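Local coordinates for protein escJ (Escherichia coli, PDB 1YJ7) that probably forms a ring-shaped platform at the bacterial membrane on which the type III secretion system is assembled, as a lipoprotein of the YscJ family, at residues D94-L99 against C108-N113; P103-C108 against V126-S131; S122-L127 against D152-E157; Q142-V147 against E157-V162. The protein carries 3 engineered substitutions. All blocks are in the same frame, centred on the assembly; numbering follows the deposited sequence.

Contact 1: residues D94-L99 against C108-N113; sequences DIERLL and CSVSLN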
# COMPACT_ATOMS: atom_id res chain seq x y z
N ASP D 94 2.38 -30.63 15.45
CA ASP D 94 2.17 -32.01 15.85
C ASP D 94 0.80 -32.53 15.39
O ASP D 94 0.67 -33.66 14.95
CB ASP D 94 2.22 -32.16 17.38
CG ASP D 94 3.62 -32.03 17.96
OD1 ASP D 94 4.65 -32.04 17.22
OD2 ASP D 94 3.77 -31.94 19.21
N ILE D 95 -0.22 -31.68 15.49
CA ILE D 95 -1.57 -32.08 15.07
C ILE D 95 -1.65 -32.19 13.55
O ILE D 95 -2.22 -33.13 13.02
CB ILE D 95 -2.65 -31.12 15.65
CG1 ILE D 95 -2.66 -31.23 17.19
CG2 ILE D 95 -3.98 -31.47 15.08
CD1 ILE D 95 -3.52 -30.12 17.85
N GLU D 96 -1.04 -31.24 12.85
CA GLU D 96 -0.96 -31.30 11.38
C GLU D 96 -0.25 -32.58 10.95
O GLU D 96 -0.70 -33.26 10.03
CB GLU D 96 -0.27 -30.06 10.81
CG GLU D 96 -1.07 -28.76 10.94
CD GLU D 96 -0.35 -27.54 10.40
OE1 GLU D 96 -0.82 -26.40 10.66
OE2 GLU D 96 0.68 -27.69 9.70
N ARG D 97 0.84 -32.91 11.62
CA ARG D 97 1.63 -34.09 11.28
C ARG D 97 0.79 -35.35 11.41
O ARG D 97 0.83 -36.22 10.54
CB ARG D 97 2.88 -34.18 12.16
CG ARG D 97 3.72 -35.43 11.86
CD ARG D 97 4.79 -35.67 12.86
NE ARG D 97 5.95 -34.87 12.54
CZ ARG D 97 6.46 -33.94 13.29
NH1 ARG D 97 5.91 -33.65 14.46
NH2 ARG D 97 7.55 -33.28 12.86
N LEU D 98 0.03 -35.43 12.50
CA LEU D 98 -0.83 -36.58 12.79
C LEU D 98 -1.97 -36.67 11.78
O LEU D 98 -2.19 -37.71 11.16
CB LEU D 98 -1.34 -36.49 14.25
CG LEU D 98 -2.30 -37.58 14.79
CD1 LEU D 98 -2.24 -37.68 16.34
CD2 LEU D 98 -3.73 -37.35 14.35
N LEU D 99 -2.69 -35.57 11.57
CA LEU D 99 -3.83 -35.59 10.65
C LEU D 99 -3.39 -35.88 9.22
O LEU D 99 -4.14 -36.46 8.45
CB LEU D 99 -4.61 -34.27 10.69
CG LEU D 99 -5.32 -33.96 12.00
CD1 LEU D 99 -5.93 -32.58 11.94
CD2 LEU D 99 -6.35 -34.99 12.30
N CYS D 108 -3.02 -29.72 5.39
CA CYS D 108 -3.70 -29.50 6.67
C CYS D 108 -3.17 -28.22 7.29
O CYS D 108 -1.95 -27.99 7.29
CB CYS D 108 -3.46 -30.69 7.65
SG CYS D 108 -4.36 -30.55 9.20
N SER D 109 -4.06 -27.38 7.83
CA SER D 109 -3.66 -26.27 8.66
C SER D 109 -4.45 -26.30 9.95
O SER D 109 -5.65 -26.53 9.93
CB SER D 109 -3.88 -24.93 7.97
OG SER D 109 -2.90 -24.67 6.99
N VAL D 110 -3.76 -26.08 11.06
CA VAL D 110 -4.38 -25.99 12.37
C VAL D 110 -3.94 -24.69 13.01
O VAL D 110 -2.73 -24.39 13.08
CB VAL D 110 -3.95 -27.17 13.29
CG1 VAL D 110 -4.53 -26.99 14.69
CG2 VAL D 110 -4.41 -28.48 12.69
N SER D 111 -4.91 -23.89 13.46
CA SER D 111 -4.62 -22.71 14.25
C SER D 111 -5.29 -22.88 15.61
O SER D 111 -6.52 -23.04 15.68
CB SER D 111 -5.12 -21.44 13.56
OG SER D 111 -4.77 -20.30 14.34
N LEU D 112 -4.48 -22.88 16.67
CA LEU D 112 -4.94 -23.07 18.04
C LEU D 112 -5.01 -21.77 18.84
O LEU D 112 -4.11 -20.95 18.75
CB LEU D 112 -3.99 -24.00 18.80
CG LEU D 112 -3.93 -25.43 18.33
CD1 LEU D 112 -2.89 -26.15 19.17
CD2 LEU D 112 -5.29 -26.14 18.41
N ASN D 113 -6.06 -21.68 19.64
CA ASN D 113 -6.27 -20.62 20.63
C ASN D 113 -6.31 -21.32 21.99
O ASN D 113 -7.33 -21.87 22.35
CB ASN D 113 -7.60 -19.93 20.33
CG ASN D 113 -8.15 -19.13 21.52
OD1 ASN D 113 -7.38 -18.52 22.26
ND2 ASN D 113 -9.47 -19.17 21.71
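The backbone N of Val110 donates to Glu96 OE1 over 3.0 Å. The bond is fairly straight. It reaches OE1 on the anti side of the carboxylate, with the donor 26° out of the carboxylate plane. Glu96 runs extended beyond CG, which lets a helix residue reach the edge of strand 105-113. On the way its CG passes Val110 CG2 at 3.8 Å, and the two side chains slide past each other in opposite directions. The other oxygen, OE2, lies near a bound phosphate ion that probably came from the crystallisation liquor. One turn of helix further on, Leu99 sets its CD1 against Cys108 SG at 3.8 Å. The sulfur stands anti to its backbone N (chi1 -176°), which places it against this leucine. Ile95 crosses Val110 at about a right angle, and their CG2 methyls meet at 3.9 Å. Its CD1 reaches Leu112 CD1 more loosely, at 4.2 Å. Val147 and Ile143 of helix 140-150 pack on Ile95 and Leu99. The helix and strand segments run roughly antiparallel, at 149°, with their axes 7.8 Å apart. This is alpha/beta packing in the YscJ/FliF family fold: helix 80-99 packs on the sheet face carrying Cys108, Val110 and Leu112, while Glu96 and Glu92, which accepts from Leu112 N, bond to the outer edge of strand 105-113.

Contact 2: residues P103-C108 against V126-S131; sequences PGVIDC and VLVISS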
# COMPACT_ATOMS: atom_id res chain seq x y z
N PRO D 103 -5.29 -41.36 5.34
CA PRO D 103 -5.29 -41.55 3.89
C PRO D 103 -6.31 -40.64 3.24
O PRO D 103 -7.47 -40.57 3.70
CB PRO D 103 -5.66 -43.03 3.72
CG PRO D 103 -5.15 -43.65 4.98
CD PRO D 103 -5.50 -42.65 6.05
N GLY D 104 -5.87 -39.94 2.21
CA GLY D 104 -6.70 -38.98 1.52
C GLY D 104 -6.46 -37.54 1.93
O GLY D 104 -6.90 -36.65 1.23
N VAL D 105 -5.79 -37.30 3.05
CA VAL D 105 -5.40 -35.94 3.42
C VAL D 105 -4.13 -35.55 2.67
O VAL D 105 -3.13 -36.29 2.71
CB VAL D 105 -5.15 -35.82 4.94
CG1 VAL D 105 -4.60 -34.46 5.29
CG2 VAL D 105 -6.45 -36.09 5.71
N ILE D 106 -4.17 -34.42 1.96
CA ILE D 106 -2.99 -33.95 1.23
C ILE D 106 -2.44 -32.60 1.70
O ILE D 106 -1.32 -32.21 1.35
CB ILE D 106 -3.25 -34.00 -0.30
CG1 ILE D 106 -4.27 -32.95 -0.72
CG2 ILE D 106 -3.68 -35.40 -0.68
CD1 ILE D 106 -4.55 -32.95 -2.24
N ASP D 107 -3.20 -31.88 2.53
CA ASP D 107 -2.69 -30.67 3.16
C ASP D 107 -3.57 -30.40 4.39
O ASP D 107 -4.69 -30.89 4.44
CB ASP D 107 -2.71 -29.48 2.18
CG ASP D 107 -1.78 -28.36 2.58
OD1 ASP D 107 -1.64 -27.40 1.77
OD2 ASP D 107 -1.15 -28.29 3.66
N CYS D 108 -3.02 -29.72 5.39
CA CYS D 108 -3.70 -29.50 6.67
C CYS D 108 -3.17 -28.22 7.29
O CYS D 108 -1.95 -27.99 7.29
CB CYS D 108 -3.46 -30.69 7.65
SG CYS D 108 -4.36 -30.55 9.20
N VAL D 126 -9.40 -25.89 12.01
CA VAL D 126 -8.76 -26.99 11.29
C VAL D 126 -9.25 -27.00 9.85
O VAL D 126 -10.46 -27.16 9.61
CB VAL D 126 -9.08 -28.33 11.94
CG1 VAL D 126 -8.36 -29.47 11.20
CG2 VAL D 126 -8.69 -28.31 13.39
N LEU D 127 -8.33 -26.81 8.91
CA LEU D 127 -8.62 -26.91 7.48
C LEU D 127 -7.90 -28.13 6.93
O LEU D 127 -6.68 -28.30 7.14
CB LEU D 127 -8.15 -25.66 6.76
CG LEU D 127 -8.32 -25.66 5.23
CD1 LEU D 127 -9.78 -25.74 4.82
CD2 LEU D 127 -7.64 -24.45 4.65
N VAL D 128 -8.65 -29.00 6.28
CA VAL D 128 -8.11 -30.22 5.70
C VAL D 128 -8.41 -30.23 4.21
O VAL D 128 -9.54 -30.05 3.79
CB VAL D 128 -8.70 -31.48 6.36
CG1 VAL D 128 -8.13 -32.77 5.73
CG2 VAL D 128 -8.48 -31.45 7.86
N ILE D 129 -7.37 -30.44 3.41
CA ILE D 129 -7.52 -30.56 1.98
C ILE D 129 -7.40 -32.04 1.64
O ILE D 129 -6.44 -32.70 2.07
CB ILE D 129 -6.42 -29.78 1.22
CG1 ILE D 129 -6.36 -28.30 1.62
CG2 ILE D 129 -6.66 -29.91 -0.30
CD1 ILE D 129 -7.74 -27.54 1.57
N SER D 130 -8.36 -32.57 0.90
CA SER D 130 -8.33 -33.95 0.48
C SER D 130 -8.01 -34.13 -0.99
O SER D 130 -8.15 -33.24 -1.82
CB SER D 130 -9.66 -34.63 0.79
OG SER D 130 -10.63 -34.35 -0.21
N SER D 131 -7.59 -35.35 -1.31
CA SER D 131 -7.54 -35.80 -2.70
C SER D 131 -8.93 -35.58 -3.32
O SER D 131 -9.94 -35.77 -2.64
CB SER D 131 -7.16 -37.27 -2.78
OG SER D 131 -6.08 -37.56 -1.91
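Ile106 has CG1 between its backbone N and carbonyl carbon (chi1 70°), while Ile129 has CG2 anti to the backbone N. These torsions bring Ile106 CG1 to 3.9 Å from Ile129 CG2. Ile106 CG1 also comes to 3.5 Å from Ile129 O, and its CD1 reaches Ser130 O at 3.6 Å. Next to it, Asp107 CB rests on Ile129 CB. Ile106 and Asp107 thus both face Ile129, which makes a classic beta bulge in the antiparallel hairpin of strands 105-113 and 123-130. Ile129 O takes a near-straight bond from Ile106 N at 2.9 Å and a weak one from Asp107 N. Ile129 N donates in return to Asp107 O. Val128 lies on the face that carries Cys108, and Val105 crosses it at about a right angle, with Val105 CG2 at 3.7 Å from Val128 CG1. At the far end of the ladder, Ser131 N donates to Gly104 O at 2.9 Å. Gly104 has phi 99°, a backbone setting that calls for glycine. Asp107 OD2 accepts from Cys108 N and forms a salt bridge with Lys101 of the second subunit.

Contact 3: residues S122-L127 against D152-E157; sequences SSAAVL and DDLKLE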
# COMPACT_ATOMS: atom_id res chain seq x y z
N SER D 122 -10.26 -23.09 25.39
CA SER D 122 -9.56 -23.15 24.12
C SER D 122 -10.53 -23.23 22.90
O SER D 122 -11.73 -23.51 23.02
CB SER D 122 -8.57 -24.32 24.10
OG SER D 122 -7.55 -24.19 25.12
N SER D 123 -9.99 -22.95 21.73
CA SER D 123 -10.70 -23.25 20.49
C SER D 123 -9.65 -23.61 19.43
O SER D 123 -8.46 -23.40 19.62
CB SER D 123 -11.53 -22.04 20.05
OG SER D 123 -10.70 -20.96 19.73
N ALA D 124 -10.11 -24.19 18.33
CA ALA D 124 -9.20 -24.60 17.27
C ALA D 124 -9.88 -24.50 15.93
O ALA D 124 -11.03 -24.83 15.80
CB ALA D 124 -8.74 -26.02 17.48
N ALA D 125 -9.13 -24.05 14.93
CA ALA D 125 -9.57 -24.03 13.53
C ALA D 125 -8.74 -25.04 12.77
O ALA D 125 -7.53 -25.01 12.87
CB ALA D 125 -9.34 -22.66 12.96
N VAL D 126 -9.40 -25.89 12.01
CA VAL D 126 -8.76 -26.99 11.29
C VAL D 126 -9.25 -27.00 9.85
O VAL D 126 -10.46 -27.16 9.61
CB VAL D 126 -9.08 -28.33 11.94
CG1 VAL D 126 -8.36 -29.47 11.20
CG2 VAL D 126 -8.69 -28.31 13.39
N LEU D 127 -8.33 -26.81 8.91
CA LEU D 127 -8.62 -26.91 7.48
C LEU D 127 -7.90 -28.13 6.93
O LEU D 127 -6.68 -28.30 7.14
CB LEU D 127 -8.15 -25.66 6.76
CG LEU D 127 -8.32 -25.66 5.23
CD1 LEU D 127 -9.78 -25.74 4.82
CD2 LEU D 127 -7.64 -24.45 4.65
N ASP D 152 -4.90 -28.97 25.52
CA ASP D 152 -5.47 -28.62 26.81
C ASP D 152 -6.81 -27.88 26.72
O ASP D 152 -6.92 -26.88 26.01
CB ASP D 152 -4.44 -27.76 27.57
CG ASP D 152 -4.97 -27.23 28.90
OD1 ASP D 152 -5.44 -28.04 29.75
OD2 ASP D 152 -4.96 -26.01 29.18
N ASP D 153 -7.80 -28.42 27.42
CA ASP D 153 -9.06 -27.73 27.74
C ASP D 153 -9.82 -27.30 26.49
O ASP D 153 -10.17 -26.11 26.35
CB ASP D 153 -8.74 -26.53 28.65
CG ASP D 153 -10.00 -25.90 29.28
OD1 ASP D 153 -9.94 -24.68 29.57
OD2 ASP D 153 -11.06 -26.51 29.54
N LEU D 154 -10.05 -28.25 25.58
CA LEU D 154 -10.71 -28.00 24.31
C LEU D 154 -11.98 -28.84 24.23
O LEU D 154 -11.96 -30.05 24.46
CB LEU D 154 -9.73 -28.32 23.15
CG LEU D 154 -10.13 -28.02 21.72
CD1 LEU D 154 -10.46 -26.54 21.54
CD2 LEU D 154 -9.01 -28.42 20.77
N LYS D 155 -13.10 -28.18 23.94
CA LYS D 155 -14.36 -28.86 23.72
C LYS D 155 -14.69 -28.95 22.24
O LYS D 155 -14.30 -28.08 21.46
CB LYS D 155 -15.50 -28.10 24.42
CG LYS D 155 -15.36 -28.00 25.94
CD LYS D 155 -16.39 -27.00 26.49
CE LYS D 155 -16.51 -27.06 28.01
NZ LYS D 155 -17.85 -26.60 28.46
N LEU D 156 -15.44 -29.99 21.88
CA LEU D 156 -15.91 -30.24 20.51
C LEU D 156 -16.59 -29.04 19.86
O LEU D 156 -16.37 -28.76 18.68
CB LEU D 156 -16.90 -31.41 20.51
CG LEU D 156 -16.60 -32.76 19.87
CD1 LEU D 156 -15.11 -33.06 19.71
CD2 LEU D 156 -17.31 -33.88 20.61
N GLU D 157 -17.44 -28.35 20.63
CA GLU D 157 -18.20 -27.23 20.11
C GLU D 157 -17.30 -26.05 19.69
O GLU D 157 -17.75 -25.19 18.93
CB GLU D 157 -19.25 -26.75 21.14
CG GLU D 157 -18.64 -26.02 22.34
CD GLU D 157 -19.55 -26.03 23.57
OE1 GLU D 157 -20.36 -25.09 23.72
OE2 GLU D 157 -19.44 -26.96 24.40
O HOH W 1 -13.21 -25.34 24.40
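Ser122 carries its CB against two successive carbonyls of the loop after helix 140-150. CB lies 3.3 Å from Asp153 O and 3.6 Å from Asp152 O. At the tip, OG donates to Asp152 O over 2.9 Å, nearly in line with the carbonyl. OG stands beside the backbone N (chi1 -61°), and that N donates to the next carbonyl, Asp153 O, at 3.2 Å. The serine therefore bonds two neighbouring peptide oxygens, one with its hydroxyl and one with its backbone. A water lies 2.7 Å from Ser122 O and accepts from Lys155 N. Leu154 approaches from the same loop. Its CD1 lies against the backbone, 3.5 Å from Ser123 CA and close to Ser122 C. Its CD2 touches Ala124 CB at 4.1 Å. Ser123 OG bonds to Asn113 of its own chain and to Asn149 O of the second subunit. The loop thus joins Ser122 and the residues that follow it at the end of the sheet, with Leu154 packed against Ala124, Val147 of helix 140-150 and Ile159 of strand 159-165.

Contact 4: residues Q142-V147 against E157-V162; sequences QIKNLV and ENISVV. With GOL (glycerol), chain J.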
# COMPACT_ATOMS: atom_id res chain seq x y z
N GLN D 142 -14.08 -38.04 13.74
CA GLN D 142 -12.80 -38.57 14.19
C GLN D 142 -11.74 -37.49 14.27
O GLN D 142 -11.00 -37.41 15.24
CB GLN D 142 -12.33 -39.67 13.24
CG GLN D 142 -13.14 -40.95 13.40
CD GLN D 142 -12.92 -41.95 12.28
OE1 GLN D 142 -12.86 -43.18 12.52
NE2 GLN D 142 -12.82 -41.45 11.05
N ILE D 143 -11.65 -36.67 13.24
CA ILE D 143 -10.71 -35.55 13.25
C ILE D 143 -10.93 -34.64 14.44
O ILE D 143 -9.99 -34.26 15.12
CB ILE D 143 -10.79 -34.78 11.91
CG1 ILE D 143 -10.22 -35.64 10.78
CG2 ILE D 143 -10.07 -33.44 12.02
CD1 ILE D 143 -10.61 -35.18 9.40
N LYS D 144 -12.18 -34.29 14.71
CA LYS D 144 -12.47 -33.40 15.82
C LYS D 144 -12.06 -34.05 17.14
O LYS D 144 -11.49 -33.39 17.99
CB LYS D 144 -13.95 -33.06 15.86
CG LYS D 144 -14.35 -32.09 14.82
CD LYS D 144 -15.72 -31.47 15.15
CE LYS D 144 -16.10 -30.45 14.12
NZ LYS D 144 -17.57 -30.14 14.20
N ASN D 145 -12.32 -35.34 17.29
CA ASN D 145 -11.96 -36.04 18.52
C ASN D 145 -10.43 -36.12 18.71
O ASN D 145 -9.94 -35.94 19.82
CB ASN D 145 -12.59 -37.43 18.57
CG ASN D 145 -14.06 -37.40 18.97
OD1 ASN D 145 -14.49 -36.55 19.75
ND2 ASN D 145 -14.84 -38.35 18.45
N LEU D 146 -9.69 -36.36 17.63
CA LEU D 146 -8.22 -36.33 17.68
C LEU D 146 -7.67 -34.95 18.09
O LEU D 146 -6.81 -34.85 18.97
CB LEU D 146 -7.62 -36.77 16.35
CG LEU D 146 -7.87 -38.24 15.95
CD1 LEU D 146 -7.58 -38.45 14.49
CD2 LEU D 146 -7.03 -39.18 16.81
N VAL D 147 -8.20 -33.88 17.50
CA VAL D 147 -7.79 -32.54 17.85
C VAL D 147 -8.16 -32.22 19.30
O VAL D 147 -7.34 -31.71 20.04
CB VAL D 147 -8.41 -31.51 16.88
CG1 VAL D 147 -8.09 -30.10 17.32
CG2 VAL D 147 -7.88 -31.75 15.46
N GLU D 157 -17.44 -28.35 20.63
CA GLU D 157 -18.20 -27.23 20.11
C GLU D 157 -17.30 -26.05 19.69
O GLU D 157 -17.75 -25.19 18.93
CB GLU D 157 -19.25 -26.75 21.14
CG GLU D 157 -18.64 -26.02 22.34
CD GLU D 157 -19.55 -26.03 23.57
OE1 GLU D 157 -20.36 -25.09 23.72
OE2 GLU D 157 -19.44 -26.96 24.40
N ASN D 158 -16.06 -26.02 20.16
CA ASN D 158 -15.13 -24.95 19.84
C ASN D 158 -14.00 -25.41 18.88
O ASN D 158 -12.93 -24.82 18.87
CB ASN D 158 -14.52 -24.36 21.12
CG ASN D 158 -15.60 -23.83 22.08
OD1 ASN D 158 -15.58 -24.10 23.28
ND2 ASN D 158 -16.55 -23.11 21.52
N ILE D 159 -14.27 -26.44 18.10
CA ILE D 159 -13.37 -26.86 17.02
C ILE D 159 -14.12 -26.73 15.70
O ILE D 159 -15.17 -27.33 15.52
CB ILE D 159 -12.88 -28.32 17.22
CG1 ILE D 159 -12.19 -28.49 18.57
CG2 ILE D 159 -11.92 -28.71 16.08
CD1 ILE D 159 -11.98 -29.93 18.96
N SER D 160 -13.57 -25.94 14.78
CA SER D 160 -14.14 -25.80 13.47
C SER D 160 -13.31 -26.67 12.54
O SER D 160 -12.10 -26.50 12.49
CB SER D 160 -14.10 -24.33 13.03
OG SER D 160 -14.96 -24.13 11.92
N VAL D 161 -13.95 -27.60 11.83
CA VAL D 161 -13.29 -28.39 10.80
C VAL D 161 -13.92 -28.08 9.45
O VAL D 161 -15.14 -28.16 9.27
CB VAL D 161 -13.37 -29.91 11.10
CG1 VAL D 161 -12.72 -30.74 9.97
CG2 VAL D 161 -12.71 -30.20 12.43
N VAL D 162 -13.08 -27.68 8.51
CA VAL D 162 -13.52 -27.44 7.15
C VAL D 162 -12.72 -28.37 6.25
O VAL D 162 -11.51 -28.43 6.38
CB VAL D 162 -13.32 -25.99 6.75
CG1 VAL D 162 -13.62 -25.77 5.28
CG2 VAL D 162 -14.22 -25.06 7.65
C1 GOL J . -18.36 -26.06 11.61
O1 GOL J . -17.54 -24.96 12.02
C2 GOL J . -17.53 -27.31 11.31
O2 GOL J . -16.76 -27.68 12.42
C3 GOL J . -18.41 -28.50 10.95
O3 GOL J . -17.61 -29.59 10.54
O HOH W 2 -17.81 -28.93 16.58
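Lys144 and Val161 cross obliquely, the lysine stem passing the valine's CG2 methyl. Lys144 CG sits 3.5 Å from Val161 CG2, tighter than usual for two carbons. The lysine runs extended beyond CG, and its CE reaches 3.5 Å from Ile159 O. Ile143 meets Val161 through their CG2 methyls at 4.2 Å. Ile159 CD1 lies 3.6 Å from Lys144 O and also touches Val147 CG1. Helix 140-150 is the crossover of the beta-alpha-beta unit that links strands 123-130 and 159-165. Here the helix and strand segments run at 139° to each other, with axes 9.3 Å apart. Leu99 of helix 80-99 also packs on Val147. At the end of its chain, Lys144 NZ donates to glycerol O2 at 3.1 Å and to a water that in turn donates to Ile159 O. Val161 N also donates to glycerol O2, over 2.9 Å, and glycerol O3 donates to Val161 O. The glycerol probably came from the crystallisation liquor. The helix holds the strand by hydrocarbon contacts, some of them against carbonyl oxygens, and the lysine's polar end reaches the strand's backbone through the water and the glycerol.

Overall arrangement
The four contacts build one alpha/beta unit on the three-stranded sheet 105-113, 123-130 and 159-165. Contacts 1 and 2 share Cys108, and their centres lie about 11 Å apart. Contacts 2 and 3 use overlapping parts of strand 123-130 and share Val126 and Leu127, with about 18 Å between centres. Contacts 3 and 4 are the closest pair, about 6 Å between centres, and share Glu157. The two helices also meet where Leu98 CD2 of contact 1 packs on Leu146 CD1 of contact 4 at 4.0 Å. Val126 N and Ser160 O, 2.8 Å apart, are probably hydrogen-bonded. The glycerol lies at contact 4, the phosphate beside contacts 1 and 2. All four contacts touch the second subunit.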